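Local coordinates for protein L-Ala-D/L-Glu Epimerase (PDB 1JPD) that is an enzyme of the enolase superfamily, pairing a mandelate racemase/muconate lactonizing enzyme-type N-terminal domain with a TIM-barrel-like domain, at residues G46-E56 with A87-D95; T121-V129 with A140-L151. All coordinates share one frame; numbering follows the deposited sequence.

In the fold
The two contacts follow one another along the chain: contact 1 closes before contact 2 opens. They lie on opposite sides of the chain's centre, with centres about 28 Å apart and nearest atoms about 14 Å apart, and share no helix, strand or sheet. Contact 1 belongs to the N-terminal domain, where the end of strand 42-48, an outer strand of the three-stranded antiparallel sheet, packs on helix 89-104. Contact 2 joins strand 121-128, helix 133-145 and strand 150-154 at the start of the barrel. One therefore concerns how a sheet and a helix make the smaller domain, the other how the first beta-alpha-beta unit of the barrel closes.

Contact 1: residues G46-E56 with A87-D95; sequences GECTPYPRYGE and AGAARNALD
The carboxylate of Glu56 faces the first turn of helix 89-104 and is gripped through both oxygens. Ala89 N donates to OE2 at 2.9 Å from the syn side, only 18° out of the carboxylate plane, while the anti lone pair of OE1 takes the N-H of Tyr51 at 2.7 Å. Two bonds in different directions should restrict its rotation. Gly88, the N-cap residue, has no side chain to keep the carboxylate from its CA. A water carries the grip one residue further, giving a hydrogen to Glu56 OE2 and accepting one from Ala90 N. An acid suits this place because the first N-H groups of a helix lack acceptors within it, and their partial positive charge probably favours the ionised form. Nearby, one face of the Tyr54 ring is overlain near its rim by Tyr51 CD2, and Tyr54 also stacks with His232.

The rest of the contact is a strand laid on a helix. Strand 46-48, the end of an outer strand in the antiparallel sheet of the N-terminal alpha+beta domain characteristic of this superfamily, runs at 160° to helical segment 89-95, with axes 6.0 Å apart. Small residues permit such closeness: Gly46 brings its CA to 3.5 Å from Ala93 O in a CA-H...O contact. Cys48 SG, set between its own backbone N and carbonyl carbon (chi1 78°), rests on two methyls one helical turn apart, 3.8 Å from Ala89 CB and 3.8 Å from Ala93 CB. Ala89 CB also meets Pro50 CA at 3.7 Å, beyond the end of the strand. Asn92 passes alongside Cys48, its ND2 3.9 Å from Cys48 CB, and donates to Asp252, whose same carboxylate oxygen accepts from Thr49 N. Glu47 turns its CB away from the helix, and its OE1 forms a salt bridge with Arg284 and a hydrogen bond with Thr282.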
ATOM      1  N   GLY A  46     -10.764   5.181 -12.040  1.00 36.02           N
ATOM      2  CA  GLY A  46      -9.592   5.168 -11.186  1.00 37.84           C
ATOM      3  C   GLY A  46      -9.895   5.798  -9.843  1.00 37.45           C
ATOM      4  O   GLY A  46     -10.497   6.869  -9.772  1.00 39.97           O
ATOM      5  N   GLU A  47      -9.494   5.130  -8.769  1.00 35.23           N
ATOM      6  CA  GLU A  47      -9.733   5.650  -7.434  1.00 35.17           C
ATOM      7  C   GLU A  47      -8.420   6.006  -6.748  1.00 39.02           C
ATOM      8  O   GLU A  47      -7.355   5.507  -7.119  1.00 38.94           O
ATOM      9  CB  GLU A  47     -10.479   4.611  -6.594  1.00 37.59           C
ATOM     10  CG  GLU A  47     -10.703   5.012  -5.146  1.00 38.11           C
ATOM     11  CD  GLU A  47     -11.411   3.939  -4.348  1.00 42.25           C
ATOM     12  OE1 GLU A  47     -12.505   3.520  -4.777  1.00 44.84           O
ATOM     13  OE2 GLU A  47     -10.883   3.521  -3.292  1.00 39.94           O
ATOM     14  N   CYS A  48      -8.500   6.886  -5.756  1.00 38.93           N
ATOM     15  CA  CYS A  48      -7.327   7.277  -4.986  1.00 37.26           C
ATOM     16  C   CYS A  48      -7.743   7.739  -3.593  1.00 39.93           C
ATOM     17  O   CYS A  48      -8.920   8.031  -3.331  1.00 35.18           O
ATOM     18  CB  CYS A  48      -6.540   8.383  -5.696  1.00 36.20           C
ATOM     19  SG  CYS A  48      -7.235  10.029  -5.551  1.00 39.30           S
ATOM     20  N   THR A  49      -6.770   7.782  -2.691  1.00 42.21           N
ATOM     21  CA  THR A  49      -7.017   8.199  -1.320  1.00 43.97           C
ATOM     22  C   THR A  49      -6.043   9.294  -0.926  1.00 42.39           C
ATOM     23  O   THR A  49      -4.883   9.016  -0.650  1.00 42.26           O
ATOM     24  CB  THR A  49      -6.848   7.020  -0.345  1.00 43.06           C
ATOM     25  OG1 THR A  49      -7.832   6.022  -0.641  1.00 48.94           O
ATOM     26  CG2 THR A  49      -7.018   7.483   1.099  1.00 42.26           C
ATOM     27  N   PRO A  50      -6.498  10.559  -0.911  1.00 41.94           N
ATOM     28  CA  PRO A  50      -5.606  11.664  -0.534  1.00 41.58           C
ATOM     29  C   PRO A  50      -4.871  11.321   0.771  1.00 41.81           C
ATOM     30  O   PRO A  50      -5.499  10.938   1.773  1.00 38.20           O
ATOM     31  CB  PRO A  50      -6.568  12.840  -0.386  1.00 38.68           C
ATOM     32  CG  PRO A  50      -7.605  12.533  -1.424  1.00 40.84           C
ATOM     33  CD  PRO A  50      -7.851  11.054  -1.212  1.00 38.22           C
ATOM     34  N   TYR A  51      -3.545  11.459   0.743  1.00 38.88           N
ATOM     35  CA  TYR A  51      -2.693  11.139   1.892  1.00 48.04           C
ATOM     36  C   TYR A  51      -2.440  12.368   2.754  1.00 48.28           C
ATOM     37  O   TYR A  51      -1.596  13.203   2.420  1.00 51.03           O
ATOM     38  CB  TYR A  51      -1.351  10.564   1.395  1.00 51.37           C
ATOM     39  CG  TYR A  51      -0.603   9.700   2.394  1.00 52.31           C
ATOM     40  CD1 TYR A  51      -1.194   9.305   3.593  1.00 57.07           C
ATOM     41  CD2 TYR A  51       0.688   9.246   2.122  1.00 52.32           C
ATOM     42  CE1 TYR A  51      -0.519   8.479   4.495  1.00 56.52           C
ATOM     43  CE2 TYR A  51       1.372   8.420   3.016  1.00 50.54           C
ATOM     44  CZ  TYR A  51       0.760   8.042   4.198  1.00 53.37           C
ATOM     45  OH  TYR A  51       1.412   7.218   5.086  1.00 58.01           O
ATOM     46  N   PRO A  52      -3.167  12.495   3.878  1.00 51.71           N
ATOM     47  CA  PRO A  52      -2.994  13.649   4.768  1.00 55.40           C
ATOM     48  C   PRO A  52      -1.526  13.925   5.092  1.00 56.51           C
ATOM     49  O   PRO A  52      -1.038  15.046   4.903  1.00 52.84           O
ATOM     50  CB  PRO A  52      -3.803  13.257   6.007  1.00 55.86           C
ATOM     51  CG  PRO A  52      -4.920  12.438   5.428  1.00 56.65           C
ATOM     52  CD  PRO A  52      -4.182  11.567   4.414  1.00 53.41           C
ATOM     53  N   ARG A  53      -0.819  12.891   5.546  1.00 57.03           N
ATOM     54  CA  ARG A  53       0.586  13.035   5.916  1.00 62.10           C
ATOM     55  C   ARG A  53       1.512  13.620   4.838  1.00 58.39           C
ATOM     56  O   ARG A  53       2.676  13.904   5.118  1.00 57.56           O
ATOM     57  CB  ARG A  53       1.155  11.693   6.396  1.00 65.71           C
ATOM     58  CG  ARG A  53       2.486  11.855   7.118  1.00 65.22           C
ATOM     59  CD  ARG A  53       3.119  10.526   7.451  1.00 61.58           C
ATOM     60  NE  ARG A  53       4.458  10.673   8.024  1.00 54.60           N
ATOM     61  CZ  ARG A  53       5.371  11.539   7.594  1.00 54.46           C
ATOM     62  NH1 ARG A  53       5.102  12.364   6.591  1.00 52.31           N
ATOM     63  NH2 ARG A  53       6.575  11.552   8.142  1.00 57.79           N
ATOM     64  N   TYR A  54       1.006  13.817   3.623  1.00 56.92           N
ATOM     65  CA  TYR A  54       1.824  14.370   2.542  1.00 59.85           C
ATOM     66  C   TYR A  54       1.233  15.653   1.968  1.00 60.52           C
ATOM     67  O   TYR A  54       1.573  16.072   0.856  1.00 57.34           O
ATOM     68  CB  TYR A  54       1.994  13.351   1.413  1.00 68.32           C
ATOM     69  CG  TYR A  54       2.880  12.161   1.748  1.00 72.71           C
ATOM     70  CD1 TYR A  54       2.978  11.067   0.879  1.00 74.54           C
ATOM     71  CD2 TYR A  54       3.636  12.135   2.919  1.00 75.43           C
ATOM     72  CE1 TYR A  54       3.806   9.987   1.177  1.00 76.77           C
ATOM     73  CE2 TYR A  54       4.466  11.058   3.222  1.00 76.10           C
ATOM     74  CZ  TYR A  54       4.548   9.990   2.350  1.00 78.92           C
ATOM     75  OH  TYR A  54       5.389   8.935   2.642  1.00 82.09           O
ATOM     76  N   GLY A  55       0.331  16.268   2.728  1.00 59.18           N
ATOM     77  CA  GLY A  55      -0.274  17.520   2.305  1.00 59.55           C
ATOM     78  C   GLY A  55      -1.361  17.425   1.248  1.00 58.14           C
ATOM     79  O   GLY A  55      -1.426  18.267   0.339  1.00 56.78           O
ATOM     80  N   GLU A  56      -2.221  16.417   1.356  1.00 53.96           N
ATOM     81  CA  GLU A  56      -3.303  16.262   0.399  1.00 47.15           C
ATOM     82  C   GLU A  56      -4.617  16.128   1.156  1.00 44.86           C
ATOM     83  O   GLU A  56      -4.679  15.569   2.247  1.00 36.61           O
ATOM     84  CB  GLU A  56      -3.113  15.008  -0.433  1.00 46.15           C
ATOM     85  CG  GLU A  56      -1.796  14.884  -1.158  1.00 46.67           C
ATOM     86  CD  GLU A  56      -1.704  13.565  -1.922  1.00 47.83           C
ATOM     87  OE1 GLU A  56      -2.140  12.524  -1.367  1.00 42.46           O
ATOM     88  OE2 GLU A  56      -1.190  13.573  -3.063  1.00 40.68           O
ATOM     89  N   ALA A  87       3.965  12.924  -8.381  1.00 51.02           N
ATOM     90  CA  ALA A  87       3.477  11.698  -7.765  1.00 45.65           C
ATOM     91  C   ALA A  87       2.591  12.084  -6.583  1.00 41.55           C
ATOM     92  O   ALA A  87       2.943  12.967  -5.805  1.00 46.27           O
ATOM     93  CB  ALA A  87       4.641  10.849  -7.296  1.00 46.54           C
ATOM     94  N   GLY A  88       1.441  11.425  -6.460  1.00 36.11           N
ATOM     95  CA  GLY A  88       0.516  11.722  -5.378  1.00 33.49           C
ATOM     96  C   GLY A  88      -0.848  11.126  -5.681  1.00 37.23           C
ATOM     97  O   GLY A  88      -1.030  10.511  -6.731  1.00 38.08           O
ATOM     98  N   ALA A  89      -1.812  11.308  -4.785  1.00 34.61           N
ATOM     99  CA  ALA A  89      -3.150  10.748  -4.992  1.00 37.31           C
ATOM    100  C   ALA A  89      -3.819  11.160  -6.302  1.00 40.23           C
ATOM    101  O   ALA A  89      -4.473  10.342  -6.951  1.00 38.94           O
ATOM    102  CB  ALA A  89      -4.058  11.107  -3.821  1.00 36.48           C
ATOM    103  N   ALA A  90      -3.674  12.427  -6.680  1.00 41.63           N
ATOM    104  CA  ALA A  90      -4.287  12.917  -7.910  1.00 40.29           C
ATOM    105  C   ALA A  90      -3.799  12.118  -9.107  1.00 40.87           C
ATOM    106  O   ALA A  90      -4.600  11.531  -9.841  1.00 42.42           O
ATOM    107  CB  ALA A  90      -3.985  14.409  -8.110  1.00 41.53           C
ATOM    108  N   ARG A  91      -2.489  12.077  -9.309  1.00 37.37           N
ATOM    109  CA  ARG A  91      -1.981  11.334 -10.448  1.00 40.72           C
ATOM    110  C   ARG A  91      -2.377   9.864 -10.370  1.00 43.21           C
ATOM    111  O   ARG A  91      -2.593   9.225 -11.399  1.00 51.78           O
ATOM    112  CB  ARG A  91      -0.460  11.453 -10.562  1.00 40.46           C
ATOM    113  CG  ARG A  91       0.063  10.957 -11.907  1.00 41.67           C
ATOM    114  CD  ARG A  91       1.543  11.230 -12.093  1.00 46.50           C
ATOM    115  NE  ARG A  91       2.392  10.294 -11.359  1.00 48.59           N
ATOM    116  CZ  ARG A  91       3.720  10.360 -11.328  1.00 46.65           C
ATOM    117  NH1 ARG A  91       4.351  11.323 -11.990  1.00 45.58           N
ATOM    118  NH2 ARG A  91       4.415   9.460 -10.642  1.00 42.60           N
ATOM    119  N   ASN A  92      -2.490   9.330  -9.156  1.00 43.00           N
ATOM    120  CA  ASN A  92      -2.859   7.931  -8.987  1.00 38.70           C
ATOM    121  C   ASN A  92      -4.241   7.640  -9.566  1.00 41.67           C
ATOM    122  O   ASN A  92      -4.418   6.655 -10.294  1.00 41.53           O
ATOM    123  CB  ASN A  92      -2.815   7.537  -7.510  1.00 34.31           C
ATOM    124  CG  ASN A  92      -3.055   6.052  -7.298  1.00 36.28           C
ATOM    125  OD1 ASN A  92      -2.623   5.218  -8.106  1.00 32.24           O
ATOM    126  ND2 ASN A  92      -3.733   5.710  -6.203  1.00 31.26           N
ATOM    127  N   ALA A  93      -5.218   8.489  -9.254  1.00 38.61           N
ATOM    128  CA  ALA A  93      -6.565   8.289  -9.778  1.00 38.71           C
ATOM    129  C   ALA A  93      -6.563   8.343 -11.311  1.00 42.68           C
ATOM    130  O   ALA A  93      -7.159   7.487 -11.971  1.00 43.20           O
ATOM    131  CB  ALA A  93      -7.505   9.333  -9.226  1.00 31.95           C
ATOM    132  N   LEU A  94      -5.881   9.334 -11.881  1.00 42.99           N
ATOM    133  CA  LEU A  94      -5.840   9.459 -13.334  1.00 44.31           C
ATOM    134  C   LEU A  94      -5.093   8.320 -14.015  1.00 46.72           C
ATOM    135  O   LEU A  94      -5.578   7.738 -14.992  1.00 47.75           O
ATOM    136  CB  LEU A  94      -5.218  10.796 -13.732  1.00 39.08           C
ATOM    137  CG  LEU A  94      -6.055  11.988 -13.281  1.00 43.89           C
ATOM    138  CD1 LEU A  94      -5.356  13.280 -13.651  1.00 41.16           C
ATOM    139  CD2 LEU A  94      -7.434  11.905 -13.909  1.00 40.90           C
ATOM    140  N   ASP A  95      -3.911   8.005 -13.501  1.00 47.30           N
ATOM    141  CA  ASP A  95      -3.105   6.937 -14.070  1.00 45.62           C
ATOM    142  C   ASP A  95      -3.893   5.629 -14.035  1.00 47.40           C
ATOM    143  O   ASP A  95      -3.933   4.892 -15.018  1.00 46.15           O
ATOM    144  CB  ASP A  95      -1.784   6.805 -13.299  1.00 40.74           C
ATOM    145  CG  ASP A  95      -0.850   5.766 -13.900  1.00 42.51           C
ATOM    146  OD1 ASP A  95      -0.892   4.594 -13.477  1.00 46.88           O
ATOM    147  OD2 ASP A  95      -0.071   6.116 -14.806  1.00 41.51           O
TER
HETATM  148  O   HOH W   1      -1.769  14.491  -5.521  1.00 38.83           O

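Contact 2: residues T121-V129 with A140-L151; sequences TVITAQTVV and ASTLWQAGAKLL
In Gln126, chi1 of -88° sets CG beside the backbone N, 3.5 Å from Ala148 CB, and the chain bends at chi2 (-66°). The Gln126 side chain crosses that of Leu143 at about a right angle, NE2 being 4.2 Å from Leu143 CD2, while OE1 accepts from the backbone N of Gly320. A long polar side chain suits this spot, since its methylenes cover an alanine and its end serves a neighbouring loop. In Leu150, CG lies anti to the backbone N (chi1 177°), which carries CD2 to 4.1 Å from Ala125 CB; its CB meets Ile123 CG2 at 3.7 Å.

Strand 121-128, helix 133-145 and strand 150-154 form the beta-alpha-beta crossover that opens the barrel, the helix running back nearly antiparallel to the first strand. The strands are parallel neighbours: Gln126 N donates to Leu150 O at 3.1 Å, Gln126 pairs with Leu151, and Lys152 continues the backbone bonding to Gln126 and Val128. The branched Val128 packs between helix and sheet, CG2 lying 4.2 Å from Leu143 CD1, with Ala140 and Leu151 CB also beside it. The other strand neighbour of Leu151, strand 175-179, adds Leu176. The helix closes in a Schellman motif at Gly147, whose positive phi suits glycine; Ala148 N and Gly147 N bond back to Leu143 O and Trp144 O, and the chain then turns into the second strand.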
ATOM      1  N   THR A 121      -5.134 -17.177  -4.975  1.00 62.14           N
ATOM      2  CA  THR A 121      -5.237 -16.702  -3.605  1.00 60.30           C
ATOM      3  C   THR A 121      -3.990 -15.906  -3.243  1.00 59.84           C
ATOM      4  O   THR A 121      -2.874 -16.299  -3.584  1.00 60.53           O
ATOM      5  CB  THR A 121      -5.395 -17.880  -2.623  1.00 60.59           C
ATOM      6  OG1 THR A 121      -6.616 -18.576  -2.906  1.00 65.62           O
ATOM      7  CG2 THR A 121      -5.426 -17.383  -1.192  1.00 57.18           C
ATOM      8  N   VAL A 122      -4.188 -14.779  -2.565  1.00 53.27           N
ATOM      9  CA  VAL A 122      -3.082 -13.925  -2.152  1.00 47.03           C
ATOM     10  C   VAL A 122      -3.078 -13.784  -0.635  1.00 46.51           C
ATOM     11  O   VAL A 122      -4.106 -13.457  -0.038  1.00 45.46           O
ATOM     12  CB  VAL A 122      -3.207 -12.505  -2.758  1.00 46.68           C
ATOM     13  CG1 VAL A 122      -2.092 -11.618  -2.225  1.00 45.11           C
ATOM     14  CG2 VAL A 122      -3.172 -12.567  -4.279  1.00 43.33           C
ATOM     15  N   ILE A 123      -1.927 -14.035  -0.015  1.00 46.73           N
ATOM     16  CA  ILE A 123      -1.790 -13.910   1.437  1.00 47.61           C
ATOM     17  C   ILE A 123      -1.674 -12.430   1.782  1.00 45.40           C
ATOM     18  O   ILE A 123      -0.777 -11.739   1.293  1.00 45.64           O
ATOM     19  CB  ILE A 123      -0.521 -14.642   1.975  1.00 50.77           C
ATOM     20  CG1 ILE A 123      -0.658 -16.157   1.776  1.00 51.29           C
ATOM     21  CG2 ILE A 123      -0.312 -14.318   3.461  1.00 48.68           C
ATOM     22  CD1 ILE A 123       0.525 -16.965   2.295  1.00 47.55           C
ATOM     23  N   THR A 124      -2.587 -11.950   2.620  1.00 44.92           N
ATOM     24  CA  THR A 124      -2.581 -10.554   3.026  1.00 44.66           C
ATOM     25  C   THR A 124      -2.346 -10.434   4.522  1.00 42.02           C
ATOM     26  O   THR A 124      -2.798 -11.262   5.302  1.00 46.03           O
ATOM     27  CB  THR A 124      -3.906  -9.844   2.647  1.00 45.39           C
ATOM     28  OG1 THR A 124      -5.004 -10.430   3.358  1.00 42.84           O
ATOM     29  CG2 THR A 124      -4.155  -9.979   1.157  1.00 46.51           C
ATOM     30  N   ALA A 125      -1.626  -9.393   4.910  1.00 42.18           N
ATOM     31  CA  ALA A 125      -1.305  -9.175   6.305  1.00 40.92           C
ATOM     32  C   ALA A 125      -2.514  -8.829   7.156  1.00 43.65           C
ATOM     33  O   ALA A 125      -3.284  -7.930   6.829  1.00 48.47           O
ATOM     34  CB  ALA A 125      -0.274  -8.078   6.415  1.00 38.64           C
ATOM     35  N   GLN A 126      -2.680  -9.560   8.252  1.00 44.08           N
ATOM     36  CA  GLN A 126      -3.766  -9.300   9.175  1.00 44.05           C
ATOM     37  C   GLN A 126      -3.188  -8.460  10.291  1.00 47.33           C
ATOM     38  O   GLN A 126      -2.128  -8.778  10.835  1.00 51.55           O
ATOM     39  CB  GLN A 126      -4.323 -10.595   9.744  1.00 42.97           C
ATOM     40  CG  GLN A 126      -5.400 -11.182   8.885  1.00 50.90           C
ATOM     41  CD  GLN A 126      -6.653 -10.317   8.830  1.00 50.34           C
ATOM     42  OE1 GLN A 126      -7.358 -10.312   7.825  1.00 54.87           O
ATOM     43  NE2 GLN A 126      -6.943  -9.602   9.915  1.00 39.47           N
ATOM     44  N   THR A 127      -3.878  -7.382  10.633  1.00 42.13           N
ATOM     45  CA  THR A 127      -3.392  -6.512  11.676  1.00 40.21           C
ATOM     46  C   THR A 127      -3.682  -7.029  13.075  1.00 40.58           C
ATOM     47  O   THR A 127      -4.784  -7.484  13.366  1.00 43.07           O
ATOM     48  CB  THR A 127      -3.998  -5.096  11.560  1.00 36.84           C
ATOM     49  OG1 THR A 127      -3.543  -4.478  10.354  1.00 40.47           O
ATOM     50  CG2 THR A 127      -3.585  -4.236  12.754  1.00 34.39           C
ATOM     51  N   VAL A 128      -2.663  -6.974  13.925  1.00 37.48           N
ATOM     52  CA  VAL A 128      -2.785  -7.334  15.321  1.00 34.17           C
ATOM     53  C   VAL A 128      -2.541  -5.965  15.935  1.00 41.06           C
ATOM     54  O   VAL A 128      -1.413  -5.472  15.963  1.00 46.72           O
ATOM     55  CB  VAL A 128      -1.681  -8.294  15.788  1.00 34.71           C
ATOM     56  CG1 VAL A 128      -1.800  -8.513  17.286  1.00 27.50           C
ATOM     57  CG2 VAL A 128      -1.792  -9.621  15.052  1.00 32.78           C
ATOM     58  N   VAL A 129      -3.610  -5.336  16.399  1.00 44.08           N
ATOM     59  CA  VAL A 129      -3.509  -4.003  16.967  1.00 43.72           C
ATOM     60  C   VAL A 129      -2.850  -3.962  18.343  1.00 45.46           C
ATOM     61  O   VAL A 129      -2.810  -4.958  19.061  1.00 50.08           O
ATOM     62  CB  VAL A 129      -4.904  -3.355  17.045  1.00 44.02           C
ATOM     63  CG1 VAL A 129      -5.556  -3.363  15.659  1.00 38.50           C
ATOM     64  CG2 VAL A 129      -5.765  -4.109  18.042  1.00 37.63           C
ATOM     65  N   ALA A 140      -3.641 -12.593  18.038  1.00 42.60           N
ATOM     66  CA  ALA A 140      -2.788 -13.271  17.068  1.00 43.47           C
ATOM     67  C   ALA A 140      -3.196 -14.735  16.927  1.00 46.91           C
ATOM     68  O   ALA A 140      -3.242 -15.280  15.818  1.00 45.40           O
ATOM     69  CB  ALA A 140      -1.339 -13.177  17.494  1.00 45.97           C
ATOM     70  N   SER A 141      -3.499 -15.371  18.054  1.00 47.09           N
ATOM     71  CA  SER A 141      -3.901 -16.771  18.024  1.00 51.29           C
ATOM     72  C   SER A 141      -5.230 -16.970  17.278  1.00 48.29           C
ATOM     73  O   SER A 141      -5.351 -17.873  16.452  1.00 45.31           O
ATOM     74  CB  SER A 141      -4.009 -17.320  19.450  1.00 47.49           C
ATOM     75  OG  SER A 141      -4.406 -18.680  19.428  1.00 50.77           O
ATOM     76  N   THR A 142      -6.216 -16.124  17.568  1.00 47.48           N
ATOM     77  CA  THR A 142      -7.524 -16.207  16.921  1.00 46.55           C
ATOM     78  C   THR A 142      -7.435 -15.964  15.417  1.00 48.80           C
ATOM     79  O   THR A 142      -8.088 -16.652  14.627  1.00 45.80           O
ATOM     80  CB  THR A 142      -8.502 -15.177  17.508  1.00 49.36           C
ATOM     81  OG1 THR A 142      -8.691 -15.434  18.905  1.00 49.32           O
ATOM     82  CG2 THR A 142      -9.840 -15.254  16.794  1.00 52.56           C
ATOM     83  N   LEU A 143      -6.636 -14.975  15.026  1.00 49.61           N
ATOM     84  CA  LEU A 143      -6.468 -14.656  13.613  1.00 47.04           C
ATOM     85  C   LEU A 143      -5.703 -15.774  12.918  1.00 47.87           C
ATOM     86  O   LEU A 143      -5.924 -16.039  11.736  1.00 49.90           O
ATOM     87  CB  LEU A 143      -5.742 -13.313  13.449  1.00 41.72           C
ATOM     88  CG  LEU A 143      -6.508 -12.108  14.014  1.00 44.59           C
ATOM     89  CD1 LEU A 143      -5.675 -10.842  13.904  1.00 38.38           C
ATOM     90  CD2 LEU A 143      -7.819 -11.943  13.256  1.00 47.44           C
ATOM     91  N   TRP A 144      -4.804 -16.434  13.647  1.00 51.70           N
ATOM     92  CA  TRP A 144      -4.035 -17.540  13.075  1.00 48.98           C
ATOM     93  C   TRP A 144      -4.965 -18.729  12.849  1.00 50.54           C
ATOM     94  O   TRP A 144      -4.863 -19.423  11.835  1.00 47.89           O
ATOM     95  CB  TRP A 144      -2.878 -17.938  14.005  1.00 46.31           C
ATOM     96  CG  TRP A 144      -2.256 -19.266  13.659  1.00 41.32           C
ATOM     97  CD1 TRP A 144      -2.538 -20.479  14.229  1.00 36.54           C
ATOM     98  CD2 TRP A 144      -1.302 -19.523  12.625  1.00 35.68           C
ATOM     99  NE1 TRP A 144      -1.822 -21.469  13.611  1.00 34.79           N
ATOM    100  CE2 TRP A 144      -1.054 -20.913  12.623  1.00 33.83           C
ATOM    101  CE3 TRP A 144      -0.630 -18.714  11.701  1.00 36.16           C
ATOM    102  CZ2 TRP A 144      -0.163 -21.514  11.727  1.00 37.25           C
ATOM    103  CZ3 TRP A 144       0.259 -19.313  10.806  1.00 38.03           C
ATOM    104  CH2 TRP A 144       0.483 -20.699  10.829  1.00 39.92           C
ATOM    105  N   GLN A 145      -5.880 -18.941  13.796  1.00 55.09           N
ATOM    106  CA  GLN A 145      -6.860 -20.024  13.719  1.00 57.96           C
ATOM    107  C   GLN A 145      -7.817 -19.786  12.551  1.00 57.69           C
ATOM    108  O   GLN A 145      -8.211 -20.727  11.867  1.00 61.44           O
ATOM    109  CB  GLN A 145      -7.683 -20.101  15.012  1.00 60.92           C
ATOM    110  CG  GLN A 145      -6.875 -20.282  16.286  1.00 67.43           C
ATOM    111  CD  GLN A 145      -6.500 -21.722  16.555  1.00 69.98           C
ATOM    112  OE1 GLN A 145      -5.840 -22.375  15.742  1.00 69.54           O
ATOM    113  NE2 GLN A 145      -6.918 -22.229  17.709  1.00 72.87           N
ATOM    114  N   ALA A 146      -8.187 -18.523  12.334  1.00 54.47           N
ATOM    115  CA  ALA A 146      -9.112 -18.154  11.263  1.00 47.42           C
ATOM    116  C   ALA A 146      -8.499 -18.211   9.860  1.00 47.16           C
ATOM    117  O   ALA A 146      -9.200 -17.999   8.866  1.00 49.17           O
ATOM    118  CB  ALA A 146      -9.696 -16.767  11.535  1.00 44.65           C
ATOM    119  N   GLY A 147      -7.198 -18.488   9.778  1.00 46.45           N
ATOM    120  CA  GLY A 147      -6.553 -18.608   8.480  1.00 43.02           C
ATOM    121  C   GLY A 147      -5.449 -17.636   8.107  1.00 48.86           C
ATOM    122  O   GLY A 147      -4.856 -17.769   7.034  1.00 53.81           O
ATOM    123  N   ALA A 148      -5.149 -16.667   8.965  1.00 45.73           N
ATOM    124  CA  ALA A 148      -4.107 -15.696   8.643  1.00 42.71           C
ATOM    125  C   ALA A 148      -2.706 -16.238   8.891  1.00 43.05           C
ATOM    126  O   ALA A 148      -2.313 -16.464  10.032  1.00 43.41           O
ATOM    127  CB  ALA A 148      -4.320 -14.425   9.440  1.00 40.60           C
ATOM    128  N   LYS A 149      -1.949 -16.438   7.818  1.00 46.52           N
ATOM    129  CA  LYS A 149      -0.586 -16.948   7.936  1.00 47.86           C
ATOM    130  C   LYS A 149       0.420 -15.824   8.162  1.00 47.67           C
ATOM    131  O   LYS A 149       1.474 -16.035   8.761  1.00 46.96           O
ATOM    132  CB  LYS A 149      -0.213 -17.741   6.682  1.00 49.22           C
ATOM    133  CG  LYS A 149      -0.951 -19.070   6.565  1.00 52.83           C
ATOM    134  CD  LYS A 149      -0.733 -19.734   5.210  1.00 55.91           C
ATOM    135  CE  LYS A 149      -1.522 -21.032   5.122  1.00 60.47           C
ATOM    136  NZ  LYS A 149      -2.947 -20.857   5.546  1.00 61.62           N
ATOM    137  N   LEU A 150       0.084 -14.631   7.682  1.00 48.61           N
ATOM    138  CA  LEU A 150       0.947 -13.461   7.824  1.00 43.15           C
ATOM    139  C   LEU A 150       0.266 -12.463   8.746  1.00 43.05           C
ATOM    140  O   LEU A 150      -0.819 -11.982   8.446  1.00 47.64           O
ATOM    141  CB  LEU A 150       1.188 -12.819   6.456  1.00 41.35           C
ATOM    142  CG  LEU A 150       2.010 -11.530   6.426  1.00 40.24           C
ATOM    143  CD1 LEU A 150       3.385 -11.779   7.023  1.00 38.27           C
ATOM    144  CD2 LEU A 150       2.140 -11.044   5.001  1.00 36.31           C
ATOM    145  N   LEU A 151       0.901 -12.168   9.874  1.00 41.60           N
ATOM    146  CA  LEU A 151       0.364 -11.223  10.843  1.00 38.03           C
ATOM    147  C   LEU A 151       1.216  -9.960  10.874  1.00 42.97           C
ATOM    148  O   LEU A 151       2.446 -10.034  10.936  1.00 46.08           O
ATOM    149  CB  LEU A 151       0.353 -11.834  12.247  1.00 34.08           C
ATOM    150  CG  LEU A 151      -0.458 -13.105  12.491  1.00 37.07           C
ATOM    151  CD1 LEU A 151      -0.324 -13.535  13.948  1.00 33.57           C
ATOM    152  CD2 LEU A 151      -1.916 -12.844  12.142  1.00 39.40           C
TER